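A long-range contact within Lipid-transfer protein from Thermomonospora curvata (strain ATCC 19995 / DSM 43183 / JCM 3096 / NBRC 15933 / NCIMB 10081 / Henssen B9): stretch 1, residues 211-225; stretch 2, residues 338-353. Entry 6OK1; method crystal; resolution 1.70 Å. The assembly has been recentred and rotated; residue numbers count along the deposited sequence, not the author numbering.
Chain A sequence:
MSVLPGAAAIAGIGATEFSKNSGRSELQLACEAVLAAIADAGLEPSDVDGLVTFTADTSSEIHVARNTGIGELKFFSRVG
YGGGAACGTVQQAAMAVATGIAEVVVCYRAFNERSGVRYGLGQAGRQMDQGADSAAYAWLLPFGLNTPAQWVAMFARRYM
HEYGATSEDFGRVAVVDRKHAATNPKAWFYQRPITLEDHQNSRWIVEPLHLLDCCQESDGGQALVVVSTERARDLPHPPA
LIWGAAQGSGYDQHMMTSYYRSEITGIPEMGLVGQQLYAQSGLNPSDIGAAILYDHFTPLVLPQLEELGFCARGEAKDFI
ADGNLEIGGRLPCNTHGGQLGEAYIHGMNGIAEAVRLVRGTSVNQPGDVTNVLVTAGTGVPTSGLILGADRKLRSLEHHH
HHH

Stretch 1 211-225: LLDCCQESDGGQALV
Stretch 2 (338-353) GQLGEAYIHGMNGIAE

Stretch 1 opens with a 3-10 segment (211-213), runs through an extended loop and becomes a strand at Asp-219. Stretch 2 begins with a short helix around Gln-339 and Leu-340; a type I' turn from Ile-345 to Met-348, with Gly-347 as N-cap, then starts helix 348-353. Strand and helix axes approach to 8.1 Å, their N-to-C directions 47° apart. The two stretches run in the same sense: CA atoms of Cys-215 and Leu-340 lie 4.4 Å apart, those of Ser-218 and Tyr-344 5.6 Å, Gln-222 and Asn-349 6.2 Å, and Leu-224 and Ala-352 7.3 Å.

One direct hydrogen bond joins the stretches, from Tyr-344 N to Ser-218 OG (3.0 Å; Ser-218 chi1 m). Waters extend this polar seam, linking Gln-216 O to Gln-339 O, Gln-216 N to Leu-340 O, and Ser-218 N to Tyr-344 O. Cys-215 (p) places SG over a face of the Tyr-344 ring (chi1 t), 3.7 Å from its centroid, while Leu-340 (t, p) brings CD1 to 3.6 Å from Cys-215 N.

Along the strand, Gln-222 (t, p) packs CG 3.6 Å from Met-348 O; its NE2 donates to Ala-223 O (3.2 Å). Leu-224 (m, t) closes the contact, CD1 lying 3.7 Å from Ile-351 CG2 and 4.0 Å from Met-348 CE. Asn-349 (p) also braces its own stretch, accepting from Gln-339 NE2 at OD1 (2.9 Å).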

# COMPACT_ATOMS: atom_id res chain seq x y z
N LEU A 211 -28.18 16.32 -0.75
CA LEU A 211 -27.46 16.05 0.50
C LEU A 211 -27.70 14.63 0.99
O LEU A 211 -26.76 13.94 1.40
CB LEU A 211 -27.91 17.07 1.54
CG LEU A 211 -27.32 16.89 2.93
CD1 LEU A 211 -25.81 16.92 2.88
CD2 LEU A 211 -27.84 17.99 3.80
N LEU A 212 -28.94 14.14 0.92
CA LEU A 212 -29.22 12.82 1.44
C LEU A 212 -28.82 11.67 0.49
O LEU A 212 -29.03 10.51 0.85
CB LEU A 212 -30.72 12.71 1.84
CG LEU A 212 -31.01 13.38 3.18
CD1 LEU A 212 -32.50 13.49 3.39
CD2 LEU A 212 -30.37 12.61 4.32
N ASP A 213 -28.19 11.97 -0.66
CA ASP A 213 -27.52 10.94 -1.47
C ASP A 213 -26.09 10.68 -1.02
O ASP A 213 -25.45 9.77 -1.55
CB ASP A 213 -27.49 11.37 -2.94
CG ASP A 213 -28.84 11.33 -3.57
OD1 ASP A 213 -29.49 10.29 -3.42
OD2 ASP A 213 -29.25 12.35 -4.17
N CYS A 214 -25.59 11.46 -0.06
CA CYS A 214 -24.19 11.49 0.30
C CYS A 214 -24.02 11.05 1.75
O CYS A 214 -24.72 11.56 2.62
CB CYS A 214 -23.59 12.89 0.16
SG CYS A 214 -23.83 13.61 -1.46
N CYS A 215 -23.06 10.17 2.00
CA CYS A 215 -22.82 9.77 3.39
C CYS A 215 -21.94 10.82 4.09
O CYS A 215 -21.25 11.63 3.46
CB CYS A 215 -22.19 8.37 3.47
SG CYS A 215 -20.46 8.31 3.06
N GLN A 216 -22.00 10.84 5.41
CA GLN A 216 -21.14 11.71 6.20
C GLN A 216 -19.88 10.95 6.59
O GLN A 216 -19.82 9.72 6.54
CB GLN A 216 -21.85 12.18 7.47
CG GLN A 216 -23.14 12.99 7.29
CD GLN A 216 -23.65 13.57 8.62
OE1 GLN A 216 -22.99 13.47 9.64
NE2 GLN A 216 -24.84 14.17 8.59
N GLU A 217 -18.86 11.70 6.99
CA GLU A 217 -17.64 11.07 7.46
C GLU A 217 -17.80 10.58 8.91
O GLU A 217 -18.66 11.04 9.67
CB GLU A 217 -16.48 12.03 7.36
CG GLU A 217 -16.32 12.61 5.94
CD GLU A 217 -15.09 13.43 5.77
OE1 GLU A 217 -14.97 14.46 6.47
OE2 GLU A 217 -14.25 13.04 4.92
N SER A 218 -16.91 9.65 9.28
CA SER A 218 -16.98 8.96 10.55
C SER A 218 -15.61 8.86 11.20
O SER A 218 -14.58 8.86 10.52
CB SER A 218 -17.52 7.54 10.40
OG SER A 218 -18.80 7.50 9.79
N ASP A 219 -15.62 8.74 12.53
CA ASP A 219 -14.49 8.29 13.31
C ASP A 219 -14.80 6.87 13.78
O ASP A 219 -15.92 6.59 14.24
CB ASP A 219 -14.26 9.14 14.56
CG ASP A 219 -13.74 10.55 14.28
OD1 ASP A 219 -13.56 10.97 13.12
OD2 ASP A 219 -13.49 11.24 15.30
N GLY A 220 -13.83 5.98 13.67
CA GLY A 220 -14.02 4.64 14.17
C GLY A 220 -13.07 3.64 13.53
O GLY A 220 -12.30 3.96 12.62
N GLY A 221 -13.15 2.42 14.04
CA GLY A 221 -12.32 1.31 13.55
C GLY A 221 -13.11 0.03 13.43
O GLY A 221 -14.06 -0.21 14.18
N GLN A 222 -12.71 -0.80 12.45
CA GLN A 222 -13.35 -2.08 12.16
C GLN A 222 -12.28 -3.11 11.87
O GLN A 222 -11.34 -2.83 11.12
CB GLN A 222 -14.30 -1.97 10.96
CG GLN A 222 -14.94 -3.27 10.54
CD GLN A 222 -16.08 -3.68 11.46
OE1 GLN A 222 -17.09 -2.99 11.56
NE2 GLN A 222 -15.92 -4.84 12.09
N ALA A 223 -12.44 -4.32 12.44
CA ALA A 223 -11.49 -5.40 12.21
C ALA A 223 -12.24 -6.71 11.98
O ALA A 223 -13.40 -6.85 12.36
CB ALA A 223 -10.51 -5.57 13.38
N LEU A 224 -11.57 -7.63 11.29
CA LEU A 224 -12.13 -8.91 10.87
C LEU A 224 -11.03 -9.96 11.00
O LEU A 224 -9.92 -9.71 10.54
CB LEU A 224 -12.60 -8.87 9.41
CG LEU A 224 -13.48 -7.70 8.98
CD1 LEU A 224 -13.48 -7.54 7.49
CD2 LEU A 224 -14.92 -7.88 9.46
N VAL A 225 -11.35 -11.12 11.59
CA VAL A 225 -10.40 -12.22 11.78
C VAL A 225 -10.70 -13.33 10.78
O VAL A 225 -11.82 -13.86 10.75
CB VAL A 225 -10.45 -12.77 13.21
CG1 VAL A 225 -9.57 -14.01 13.35
CG2 VAL A 225 -9.98 -11.71 14.18
N GLY A 338 -26.01 0.62 5.75
CA GLY A 338 -25.03 1.03 4.75
C GLY A 338 -24.00 2.02 5.25
O GLY A 338 -23.96 2.40 6.43
N GLN A 339 -23.13 2.44 4.33
CA GLN A 339 -22.23 3.53 4.63
C GLN A 339 -23.03 4.80 4.89
O GLN A 339 -22.61 5.67 5.66
CB GLN A 339 -21.25 3.78 3.48
CG GLN A 339 -20.44 2.55 3.09
CD GLN A 339 -19.53 2.11 4.20
OE1 GLN A 339 -18.51 2.73 4.45
NE2 GLN A 339 -19.89 1.02 4.86
N LEU A 340 -24.19 4.92 4.22
CA LEU A 340 -25.01 6.12 4.29
C LEU A 340 -25.71 6.26 5.64
O LEU A 340 -25.83 7.37 6.17
CB LEU A 340 -26.06 6.09 3.17
CG LEU A 340 -26.79 7.40 2.91
CD1 LEU A 340 -26.04 8.23 1.91
CD2 LEU A 340 -28.20 7.13 2.44
N GLY A 341 -26.16 5.14 6.20
CA GLY A 341 -26.98 5.13 7.41
C GLY A 341 -26.28 4.69 8.68
O GLY A 341 -26.63 5.15 9.77
N GLU A 342 -25.32 3.76 8.59
CA GLU A 342 -24.62 3.30 9.80
C GLU A 342 -23.37 4.14 10.02
O GLU A 342 -23.28 4.88 11.01
CB GLU A 342 -24.27 1.81 9.70
CG GLU A 342 -23.49 1.34 10.94
CD GLU A 342 -23.14 -0.12 10.93
OE1 GLU A 342 -22.18 -0.47 10.24
OE2 GLU A 342 -23.80 -0.92 11.62
N ALA A 343 -22.41 4.06 9.11
CA ALA A 343 -21.12 4.69 9.29
C ALA A 343 -20.30 4.47 8.03
O ALA A 343 -20.43 3.44 7.37
CB ALA A 343 -20.36 4.12 10.49
N TYR A 344 -19.43 5.44 7.74
CA TYR A 344 -18.53 5.38 6.58
C TYR A 344 -17.16 4.89 7.06
O TYR A 344 -16.25 5.67 7.30
CB TYR A 344 -18.44 6.75 5.93
CG TYR A 344 -17.69 6.84 4.61
CD1 TYR A 344 -17.65 5.78 3.71
CD2 TYR A 344 -17.03 8.01 4.28
CE1 TYR A 344 -16.96 5.91 2.48
CE2 TYR A 344 -16.36 8.15 3.07
CZ TYR A 344 -16.34 7.09 2.18
OH TYR A 344 -15.68 7.25 0.99
N ILE A 345 -17.02 3.57 7.20
CA ILE A 345 -15.72 2.98 7.50
C ILE A 345 -15.17 2.34 6.22
O ILE A 345 -14.61 1.24 6.24
CB ILE A 345 -15.81 1.98 8.66
CG1 ILE A 345 -16.74 2.51 9.77
CG2 ILE A 345 -14.42 1.72 9.20
CD1 ILE A 345 -16.27 3.83 10.43
N HIS A 346 -15.32 3.07 5.11
CA HIS A 346 -14.82 2.68 3.80
C HIS A 346 -15.11 1.20 3.52
O HIS A 346 -14.24 0.47 3.01
CB HIS A 346 -13.33 3.00 3.68
CG HIS A 346 -13.02 4.47 3.74
ND1 HIS A 346 -11.79 4.98 3.40
CD2 HIS A 346 -13.79 5.53 4.09
CE1 HIS A 346 -11.81 6.30 3.54
NE2 HIS A 346 -13.01 6.65 3.96
N GLY A 347 -16.34 0.78 3.83
CA GLY A 347 -16.87 -0.53 3.45
C GLY A 347 -16.63 -1.64 4.45
O GLY A 347 -17.31 -2.67 4.40
N MET A 348 -15.68 -1.45 5.36
CA MET A 348 -15.31 -2.54 6.26
C MET A 348 -16.45 -2.94 7.18
O MET A 348 -16.64 -4.14 7.46
CB MET A 348 -14.08 -2.14 7.06
CG MET A 348 -12.86 -1.99 6.20
SD MET A 348 -12.27 -3.56 5.44
CE MET A 348 -11.29 -4.25 6.76
N ASN A 349 -17.23 -1.96 7.66
CA ASN A 349 -18.36 -2.29 8.51
C ASN A 349 -19.46 -3.02 7.74
O ASN A 349 -20.22 -3.78 8.35
CB ASN A 349 -18.92 -1.02 9.19
CG ASN A 349 -19.25 0.10 8.22
OD1 ASN A 349 -18.49 0.39 7.31
ND2 ASN A 349 -20.40 0.76 8.43
N GLY A 350 -19.49 -2.91 6.41
CA GLY A 350 -20.43 -3.71 5.64
C GLY A 350 -20.05 -5.17 5.59
O GLY A 350 -20.92 -6.05 5.57
N ILE A 351 -18.75 -5.47 5.55
CA ILE A 351 -18.33 -6.87 5.63
C ILE A 351 -18.77 -7.45 6.96
O ILE A 351 -19.26 -8.58 7.02
CB ILE A 351 -16.81 -6.99 5.40
CG1 ILE A 351 -16.41 -6.40 4.04
CG2 ILE A 351 -16.39 -8.45 5.46
CD1 ILE A 351 -14.90 -6.29 3.78
N ALA A 352 -18.63 -6.69 8.04
CA ALA A 352 -19.07 -7.19 9.34
C ALA A 352 -20.56 -7.51 9.34
O ALA A 352 -20.98 -8.53 9.90
CB ALA A 352 -18.75 -6.16 10.42
N GLU A 353 -21.39 -6.65 8.72
CA GLU A 353 -22.82 -6.93 8.67
C GLU A 353 -23.09 -8.21 7.89
O GLU A 353 -23.94 -9.01 8.28
CB GLU A 353 -23.58 -5.76 8.04
CG GLU A 353 -25.07 -6.03 7.76
CD GLU A 353 -25.92 -6.19 9.02
OE1 GLU A 353 -25.44 -5.94 10.15
OE2 GLU A 353 -27.09 -6.56 8.87
O HOH W 1 -21.77 7.82 7.56
O HOH W 2 -24.47 9.70 6.39
O HOH W 3 -15.45 8.47 7.12